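Local coordinates for protein Trypsin/factor XIIA inhibitor (Zea mays, PDB 1BEA) that inhibits mammalian trypsin and, specifically, activated Hageman factor (factor XIIa), as a secreted maize member of the cereal trypsin/alpha-amylase inhibitor family, at residues 41-49 against 98-106; 60-68 against 77-88. All blocks are in the same frame, centred on the assembly; numbering follows the deposited sequence.

Contact 1 (41-49 against 98-106); sequences KRRCCRELA and LVTEAECNL
Lys41 reaches across to Glu103 at the first end of this contact. Its chain leaves the helix with CG trans to the backbone N (chi1 -180°) and bends at chi3, and it crosses the Glu103 side chain at about a right angle. The ion pair is long, with Lys41 NZ 4.0 Å from Glu103 OE1. A water closes the gap: it accepts from Lys41 NZ at 3.1 Å and donates to Glu103 OE2 at 2.7 Å. Glu103 OE1 is also hydrogen-bonded to Tyr23 of helix 18-29, which ties a third part of the chain to this end.

Cys44 SG lies 4.1 Å from Leu98 CG, and the same sulfur is bonded to Cys20. The next residue makes the covalent link: Cys45 SG joins Cys104 SG at 2.0 Å, with a chi3 of -92°. Leu48, one turn after Cys44, touches two leucines with different parts of its side chain. Its CD2 packs on Leu98 CB at 4.0 Å, while its CB meets Leu106 CD1 at 3.9 Å. Ala49 ends the row, its CB 3.7 Å from Leu106 CD2.

No direct hydrogen bond joins the two segments. A disulfide, with apolar side chains beside it and a water-mediated ion pair at the Lys41 end, holds the irregular 98-106 segment to helix 37-49. Adjacent cysteines on one helix, bonded to different partners, are characteristic of the disulfide-rich helical fold of the prolamin clan.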
loop_
_atom_site.group_PDB
_atom_site.type_symbol
_atom_site.label_atom_id
_atom_site.label_comp_id
_atom_site.label_asym_id
_atom_site.label_seq_id
_atom_site.Cartn_x
_atom_site.Cartn_y
_atom_site.Cartn_z
ATOM N N LYS A 41 4.179 0.162 11.614
ATOM C CA LYS A 41 3.518 -1.006 11.040
ATOM C C LYS A 41 2.058 -1.012 11.405
ATOM O O LYS A 41 1.187 -1.156 10.566
ATOM C CB LYS A 41 4.169 -2.293 11.545
ATOM C CG LYS A 41 3.544 -3.568 10.983
ATOM C CD LYS A 41 4.029 -4.794 11.730
ATOM C CE LYS A 41 4.817 -5.743 10.813
ATOM N NZ LYS A 41 5.643 -6.797 11.533
ATOM N N ARG A 42 1.802 -0.854 12.687
ATOM C CA ARG A 42 0.461 -0.820 13.192
ATOM C C ARG A 42 -0.424 0.107 12.365
ATOM O O ARG A 42 -1.463 -0.303 11.857
ATOM C CB ARG A 42 0.492 -0.317 14.625
ATOM C CG ARG A 42 -0.682 -0.753 15.470
ATOM C CD ARG A 42 -0.492 -0.353 16.915
ATOM N NE ARG A 42 -0.629 1.091 17.039
ATOM C CZ ARG A 42 -1.777 1.719 17.292
ATOM N NH1 ARG A 42 -2.910 1.026 17.453
ATOM N NH2 ARG A 42 -1.790 3.050 17.362
ATOM N N ARG A 43 -0.003 1.363 12.243
ATOM C CA ARG A 43 -0.776 2.376 11.533
ATOM C C ARG A 43 -1.039 2.048 10.067
ATOM O O ARG A 43 -2.090 2.384 9.523
ATOM C CB ARG A 43 -0.101 3.745 11.727
ATOM C CG ARG A 43 -0.061 4.179 13.207
ATOM C CD ARG A 43 0.470 5.584 13.401
ATOM N NE ARG A 43 0.245 6.419 12.221
ATOM C CZ ARG A 43 -0.863 7.135 12.008
ATOM N NH1 ARG A 43 -1.845 7.114 12.908
ATOM N NH2 ARG A 43 -0.997 7.866 10.894
ATOM N N CYS A 44 -0.093 1.386 9.420
ATOM C CA CYS A 44 -0.292 0.964 8.045
ATOM C C CYS A 44 -1.328 -0.203 8.046
ATOM O O CYS A 44 -2.294 -0.230 7.286
ATOM C CB CYS A 44 1.051 0.488 7.507
ATOM S SG CYS A 44 0.928 -0.611 6.069
ATOM N N CYS A 45 -1.105 -1.163 8.935
ATOM C CA CYS A 45 -1.974 -2.330 9.056
ATOM C C CYS A 45 -3.363 -1.855 9.332
ATOM O O CYS A 45 -4.294 -2.242 8.673
ATOM C CB CYS A 45 -1.509 -3.233 10.189
ATOM S SG CYS A 45 0.045 -4.113 9.766
ATOM N N ARG A 46 -3.499 -1.001 10.322
ATOM C CA ARG A 46 -4.803 -0.455 10.650
ATOM C C ARG A 46 -5.481 0.116 9.415
ATOM O O ARG A 46 -6.674 -0.105 9.213
ATOM C CB ARG A 46 -4.636 0.630 11.699
ATOM C CG ARG A 46 -5.845 0.856 12.561
ATOM C CD ARG A 46 -6.761 1.838 11.869
ATOM N NE ARG A 46 -6.865 3.097 12.595
ATOM C CZ ARG A 46 -6.686 4.297 12.046
ATOM N NH1 ARG A 46 -6.392 4.416 10.749
ATOM N NH2 ARG A 46 -6.806 5.387 12.800
ATOM N N GLU A 47 -4.741 0.845 8.578
ATOM C CA GLU A 47 -5.324 1.443 7.375
ATOM C C GLU A 47 -5.760 0.417 6.314
ATOM O O GLU A 47 -6.781 0.592 5.620
ATOM C CB GLU A 47 -4.318 2.413 6.734
ATOM C CG GLU A 47 -4.404 3.783 7.309
ATOM C CD GLU A 47 -3.193 4.643 6.983
ATOM O OE1 GLU A 47 -2.407 4.281 6.076
ATOM O OE2 GLU A 47 -3.040 5.690 7.643
ATOM N N LEU A 48 -4.949 -0.627 6.171
ATOM C CA LEU A 48 -5.211 -1.696 5.225
ATOM C C LEU A 48 -6.430 -2.509 5.673
ATOM O O LEU A 48 -7.223 -2.983 4.859
ATOM C CB LEU A 48 -3.972 -2.595 5.141
ATOM C CG LEU A 48 -3.741 -3.567 3.961
ATOM C CD1 LEU A 48 -4.030 -2.931 2.603
ATOM C CD2 LEU A 48 -2.282 -4.033 4.031
ATOM N N ALA A 49 -6.604 -2.665 6.974
ATOM C CA ALA A 49 -7.753 -3.409 7.451
ATOM C C ALA A 49 -9.066 -2.638 7.358
ATOM O O ALA A 49 -10.143 -3.271 7.340
ATOM C CB ALA A 49 -7.538 -3.830 8.858
ATOM N N LEU A 98 2.823 -6.646 2.409
ATOM C CA LEU A 98 2.100 -6.114 3.538
ATOM C C LEU A 98 0.973 -6.994 4.063
ATOM O O LEU A 98 0.858 -7.136 5.279
ATOM C CB LEU A 98 1.608 -4.699 3.213
ATOM C CG LEU A 98 2.511 -3.539 3.676
ATOM C CD1 LEU A 98 3.864 -3.989 4.199
ATOM C CD2 LEU A 98 2.680 -2.615 2.514
ATOM N N VAL A 99 0.146 -7.588 3.188
ATOM C CA VAL A 99 -0.960 -8.442 3.684
ATOM C C VAL A 99 -0.518 -9.723 4.402
ATOM O O VAL A 99 -1.252 -10.295 5.228
ATOM C CB VAL A 99 -1.921 -8.902 2.553
ATOM C CG1 VAL A 99 -2.504 -7.712 1.865
ATOM C CG2 VAL A 99 -1.190 -9.803 1.559
ATOM N N THR A 100 0.676 -10.173 4.054
ATOM C CA THR A 100 1.246 -11.380 4.600
ATOM C C THR A 100 1.208 -11.459 6.089
ATOM O O THR A 100 1.265 -10.431 6.760
ATOM C CB THR A 100 2.647 -11.469 4.172
ATOM O OG1 THR A 100 2.655 -11.337 2.765
ATOM C CG2 THR A 100 3.251 -12.801 4.559
ATOM N N GLU A 101 1.132 -12.685 6.612
ATOM C CA GLU A 101 1.112 -12.916 8.062
ATOM C C GLU A 101 2.438 -12.484 8.676
ATOM O O GLU A 101 2.542 -12.293 9.894
ATOM C CB GLU A 101 0.819 -14.384 8.377
ATOM C CG GLU A 101 1.581 -15.379 7.536
ATOM C CD GLU A 101 1.728 -16.740 8.236
ATOM O OE1 GLU A 101 1.483 -16.812 9.469
ATOM O OE2 GLU A 101 2.087 -17.738 7.553
ATOM N N ALA A 102 3.449 -12.330 7.820
ATOM C CA ALA A 102 4.767 -11.848 8.257
ATOM C C ALA A 102 4.536 -10.379 8.578
ATOM O O ALA A 102 5.066 -9.831 9.544
ATOM C CB ALA A 102 5.764 -11.968 7.128
ATOM N N GLU A 103 3.697 -9.745 7.770
ATOM C CA GLU A 103 3.414 -8.353 7.995
ATOM C C GLU A 103 2.071 -8.116 8.676
ATOM O O GLU A 103 1.929 -8.415 9.834
ATOM C CB GLU A 103 3.539 -7.617 6.673
ATOM C CG GLU A 103 4.951 -7.714 6.070
ATOM C CD GLU A 103 5.998 -6.980 6.910
ATOM O OE1 GLU A 103 5.639 -6.019 7.638
ATOM O OE2 GLU A 103 7.189 -7.357 6.842
ATOM N N CYS A 104 1.066 -7.599 7.979
ATOM C CA CYS A 104 -0.206 -7.290 8.649
ATOM C C CYS A 104 -1.124 -8.464 8.889
ATOM O O CYS A 104 -2.033 -8.388 9.706
ATOM C CB CYS A 104 -0.983 -6.222 7.856
ATOM S SG CYS A 104 -0.223 -4.563 7.815
ATOM N N ASN A 105 -0.888 -9.548 8.167
ATOM C CA ASN A 105 -1.714 -10.752 8.256
ATOM C C ASN A 105 -3.202 -10.474 8.109
ATOM O O ASN A 105 -4.006 -10.728 9.017
ATOM C CB ASN A 105 -1.490 -11.497 9.553
ATOM C CG ASN A 105 -1.952 -12.914 9.449
ATOM O OD1 ASN A 105 -2.086 -13.604 10.440
ATOM N ND2 ASN A 105 -2.199 -13.365 8.224
ATOM N N LEU A 106 -3.565 -9.980 6.934
ATOM C CA LEU A 106 -4.959 -9.663 6.672
ATOM C C LEU A 106 -5.492 -10.453 5.484
ATOM O O LEU A 106 -4.834 -10.560 4.445
ATOM C CB LEU A 106 -5.108 -8.174 6.387
ATOM C CG LEU A 106 -4.981 -7.295 7.620
ATOM C CD1 LEU A 106 -4.556 -5.897 7.213
ATOM C CD2 LEU A 106 -6.315 -7.305 8.348
HETATM O O HOH W 1 7.776 -7.625 9.494
#

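Contact 2 (60-68 against 77-88); sequences LSILMDGAI and EGRLEDLPGCPR
Arg88 and Arg79 bring their guanidinium groups to the C-terminal end of helix 56-65. Arg88 grips one carboxylate oxygen with two nitrogens. Its NH2 lies 3.0 Å from Asp65 OD1 and comes from above the carboxylate plane. Its NH1 meets the same oxygen on the anti side. The Asp65 carboxylate and Arg88 guanidinium planes stand 84° apart. Arg92 of helix 88-95 also forms a salt bridge to Asp65 OD1. Arg88 NH1 further donates to Met64 O at 2.8 Å and, within its own segment, to Leu80 O. These bonds, all near the guanidinium plane, should limit its rotation.

Arg79 runs alongside the Asp65 carbonyl. Its chi1 of -175° and straight chain lay CG and CD along that group, with NH1 at the end. This NH1 donates to Asp65 O at 3.2 Å, and the NE of Arg79 pairs with Glu81. One face of its guanidinium lies against Arg88 CZ.

Backbone bonds continue the grip. Leu80 N donates to Met64 O at 2.9 Å in a nearly straight bond (171°), from the opposite face of that carbonyl to Arg88 NH1. Arg79 N makes weak bonds to Ile62 O and Leu63 O. Beyond the helix, Ala67 and Glu77 form a single antiparallel hydrogen-bonded bridge. Gly66, with positive phi, makes a CA-H...O contact, its CA 3.0 Å from Glu77 O.

Apolar contact is modest. Leu80 CD1 lies 4.4 Å from Met64 CB, and Leu80 CD2 lies 4.5 Å from Leu63 CG.

The arrangement is a helix C-terminus whose last-turn carbonyls are met by donors from elsewhere in the chain. For helix 56-65 they come from the following loop and from Arg88 at the start of helix 88-95, within a helical inhibitor of the prolamin clan.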
loop_
_atom_site.group_PDB
_atom_site.type_symbol
_atom_site.label_atom_id
_atom_site.label_comp_id
_atom_site.label_asym_id
_atom_site.label_seq_id
_atom_site.Cartn_x
_atom_site.Cartn_y
_atom_site.Cartn_z
ATOM N N LEU A 60 -3.326 -2.126 -2.234
ATOM C CA LEU A 60 -1.880 -2.364 -2.265
ATOM C C LEU A 60 -1.328 -2.017 -3.635
ATOM O O LEU A 60 -0.314 -1.294 -3.807
ATOM C CB LEU A 60 -1.591 -3.839 -2.023
ATOM C CG LEU A 60 -1.368 -4.264 -0.596
ATOM C CD1 LEU A 60 -0.539 -5.555 -0.517
ATOM C CD2 LEU A 60 -0.676 -3.123 0.090
ATOM N N SER A 61 -1.990 -2.544 -4.647
ATOM C CA SER A 61 -1.565 -2.266 -5.996
ATOM C C SER A 61 -1.601 -0.753 -6.332
ATOM O O SER A 61 -0.715 -0.205 -6.986
ATOM C CB SER A 61 -2.440 -3.047 -6.940
ATOM O OG SER A 61 -2.061 -2.796 -8.274
ATOM N N ILE A 62 -2.625 -0.058 -5.890
ATOM C CA ILE A 62 -2.670 1.361 -6.193
ATOM C C ILE A 62 -1.493 2.025 -5.489
ATOM O O ILE A 62 -0.815 2.865 -6.039
ATOM C CB ILE A 62 -4.010 1.920 -5.733
ATOM C CG1 ILE A 62 -5.073 1.451 -6.736
ATOM C CG2 ILE A 62 -3.939 3.467 -5.577
ATOM C CD1 ILE A 62 -6.513 1.791 -6.399
ATOM N N LEU A 63 -1.222 1.609 -4.270
ATOM C CA LEU A 63 -0.121 2.196 -3.569
ATOM C C LEU A 63 1.184 1.877 -4.276
ATOM O O LEU A 63 2.020 2.767 -4.429
ATOM C CB LEU A 63 -0.080 1.705 -2.110
ATOM C CG LEU A 63 1.173 2.172 -1.364
ATOM C CD1 LEU A 63 0.926 3.647 -0.933
ATOM C CD2 LEU A 63 1.536 1.263 -0.147
ATOM N N MET A 64 1.373 0.649 -4.759
ATOM C CA MET A 64 2.646 0.335 -5.394
ATOM C C MET A 64 2.845 1.052 -6.725
ATOM O O MET A 64 3.854 1.738 -6.979
ATOM C CB MET A 64 2.753 -1.154 -5.671
ATOM C CG MET A 64 2.924 -2.052 -4.473
ATOM S SD MET A 64 2.515 -3.841 -4.833
ATOM C CE MET A 64 3.744 -4.240 -6.134
ATOM N N ASP A 65 1.863 0.894 -7.594
ATOM C CA ASP A 65 1.966 1.452 -8.931
ATOM C C ASP A 65 1.056 2.591 -9.347
ATOM O O ASP A 65 1.208 3.129 -10.432
ATOM C CB ASP A 65 1.874 0.288 -9.915
ATOM C CG ASP A 65 2.720 -0.882 -9.450
ATOM O OD1 ASP A 65 3.795 -0.607 -8.878
ATOM O OD2 ASP A 65 2.329 -2.052 -9.609
ATOM N N GLY A 66 0.132 2.972 -8.479
ATOM C CA GLY A 66 -0.752 4.078 -8.780
ATOM C C GLY A 66 -1.975 3.723 -9.611
ATOM O O GLY A 66 -2.102 2.622 -10.171
ATOM N N ALA A 67 -2.882 4.683 -9.699
ATOM C CA ALA A 67 -4.114 4.526 -10.455
ATOM C C ALA A 67 -4.554 5.904 -10.929
ATOM O O ALA A 67 -4.316 6.887 -10.240
ATOM C CB ALA A 67 -5.189 3.939 -9.560
ATOM N N ILE A 68 -5.187 5.992 -12.090
ATOM C CA ILE A 68 -5.640 7.301 -12.551
ATOM C C ILE A 68 -7.126 7.197 -12.743
ATOM O O ILE A 68 -7.589 6.669 -13.734
ATOM C CB ILE A 68 -4.975 7.724 -13.878
ATOM C CG1 ILE A 68 -3.709 8.479 -13.553
ATOM C CG2 ILE A 68 -5.854 8.717 -14.638
ATOM C CD1 ILE A 68 -4.009 9.720 -12.712
ATOM N N GLU A 77 -3.248 8.853 -8.297
ATOM C CA GLU A 77 -3.378 8.347 -6.941
ATOM C C GLU A 77 -2.262 7.325 -6.690
ATOM O O GLU A 77 -1.916 6.523 -7.587
ATOM C CB GLU A 77 -4.741 7.653 -6.799
ATOM C CG GLU A 77 -5.493 7.894 -5.502
ATOM C CD GLU A 77 -6.384 9.121 -5.557
ATOM O OE1 GLU A 77 -7.072 9.351 -6.571
ATOM O OE2 GLU A 77 -6.393 9.876 -4.570
ATOM N N GLY A 78 -1.697 7.393 -5.485
ATOM C CA GLY A 78 -0.660 6.475 -5.061
ATOM C C GLY A 78 0.598 6.394 -5.895
ATOM O O GLY A 78 1.048 7.368 -6.480
ATOM N N ARG A 79 1.172 5.205 -5.903
ATOM C CA ARG A 79 2.397 4.910 -6.628
ATOM C C ARG A 79 3.654 5.275 -5.866
ATOM O O ARG A 79 3.759 6.385 -5.325
ATOM C CB ARG A 79 2.435 5.614 -7.967
ATOM C CG ARG A 79 3.643 5.226 -8.777
ATOM C CD ARG A 79 3.483 5.548 -10.258
ATOM N NE ARG A 79 4.711 5.255 -11.021
ATOM C CZ ARG A 79 4.823 4.312 -11.961
ATOM N NH1 ARG A 79 3.785 3.543 -12.285
ATOM N NH2 ARG A 79 5.995 4.120 -12.561
ATOM N N LEU A 80 4.605 4.328 -5.835
ATOM C CA LEU A 80 5.868 4.541 -5.161
ATOM C C LEU A 80 6.830 4.960 -6.246
ATOM O O LEU A 80 6.994 4.242 -7.230
ATOM C CB LEU A 80 6.402 3.251 -4.542
ATOM C CG LEU A 80 5.499 2.408 -3.665
ATOM C CD1 LEU A 80 6.005 0.952 -3.634
ATOM C CD2 LEU A 80 5.477 3.007 -2.271
ATOM N N GLU A 81 7.469 6.105 -6.056
ATOM C CA GLU A 81 8.437 6.594 -7.015
ATOM C C GLU A 81 9.844 6.560 -6.451
ATOM O O GLU A 81 10.058 6.227 -5.292
ATOM C CB GLU A 81 8.089 8.012 -7.436
ATOM C CG GLU A 81 6.900 8.073 -8.377
ATOM C CD GLU A 81 7.085 7.184 -9.604
ATOM O OE1 GLU A 81 7.723 6.106 -9.506
ATOM O OE2 GLU A 81 6.587 7.564 -10.678
ATOM N N ASP A 82 10.812 6.926 -7.277
ATOM C CA ASP A 82 12.191 6.892 -6.844
ATOM C C ASP A 82 12.528 7.969 -5.847
ATOM O O ASP A 82 12.050 9.089 -5.929
ATOM C CB ASP A 82 13.102 7.020 -8.047
ATOM C CG ASP A 82 13.134 5.772 -8.879
ATOM O OD1 ASP A 82 12.300 5.649 -9.795
ATOM O OD2 ASP A 82 13.990 4.908 -8.610
ATOM N N LEU A 83 13.372 7.607 -4.906
ATOM C CA LEU A 83 13.819 8.531 -3.891
ATOM C C LEU A 83 15.322 8.473 -4.068
ATOM O O LEU A 83 15.870 7.446 -4.458
ATOM C CB LEU A 83 13.392 8.047 -2.521
ATOM C CG LEU A 83 11.913 8.366 -2.298
ATOM C CD1 LEU A 83 11.521 8.120 -0.849
ATOM C CD2 LEU A 83 11.660 9.837 -2.656
ATOM N N PRO A 84 16.017 9.586 -3.813
ATOM C CA PRO A 84 17.463 9.536 -3.997
ATOM C C PRO A 84 18.002 8.211 -3.500
ATOM O O PRO A 84 17.689 7.807 -2.392
ATOM C CB PRO A 84 17.959 10.701 -3.165
ATOM C CG PRO A 84 16.871 11.679 -3.262
ATOM C CD PRO A 84 15.575 10.902 -3.319
ATOM N N GLY A 85 18.773 7.516 -4.333
ATOM C CA GLY A 85 19.351 6.246 -3.925
ATOM C C GLY A 85 18.423 5.204 -3.312
ATOM O O GLY A 85 18.807 4.521 -2.352
ATOM N N CYS A 86 17.219 5.078 -3.880
ATOM C CA CYS A 86 16.207 4.111 -3.439
ATOM C C CYS A 86 15.198 3.952 -4.564
ATOM O O CYS A 86 14.106 4.537 -4.568
ATOM C CB CYS A 86 15.508 4.596 -2.194
ATOM S SG CYS A 86 14.371 3.335 -1.604
ATOM N N PRO A 87 15.568 3.154 -5.557
ATOM C CA PRO A 87 14.694 2.919 -6.706
ATOM C C PRO A 87 13.332 2.336 -6.363
ATOM O O PRO A 87 13.185 1.477 -5.477
ATOM C CB PRO A 87 15.516 1.990 -7.603
ATOM C CG PRO A 87 16.522 1.381 -6.706
ATOM C CD PRO A 87 16.822 2.389 -5.639
ATOM N N ARG A 88 12.342 2.797 -7.117
ATOM C CA ARG A 88 10.961 2.369 -6.960
ATOM C C ARG A 88 10.809 0.855 -6.925
ATOM O O ARG A 88 9.992 0.336 -6.176
ATOM C CB ARG A 88 10.135 2.997 -8.072
ATOM C CG ARG A 88 9.344 2.069 -8.868
ATOM C CD ARG A 88 8.366 2.834 -9.695
ATOM N NE ARG A 88 7.574 1.884 -10.455
ATOM C CZ ARG A 88 6.459 1.351 -10.001
ATOM N NH1 ARG A 88 5.990 1.670 -8.796
ATOM N NH2 ARG A 88 5.835 0.474 -10.752
#

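In the fold
The two contact centres lie about 18 Å apart, on opposite sides of the chain's centre. Contact 1 uses helix 37-49 and contact 2 uses the next helix, 56-65. Along the chain both segments of contact 2 fall between those of contact 1. The loop of contact 2 leads into helix 88-95, and the second segment of contact 1 follows that helix. The contacts meet at Leu60, whose CD1 is 3.8 Å from Val99 CG1, with Leu98 and Leu48 also touching it. Cys86 is bonded to Cys29 of helix 18-29, which a second disulfide of contact 1 also reaches. The contacts thus tie helices 37-49 and 56-65 to the loops before and after helix 88-95, and the disulfides add helix 18-29.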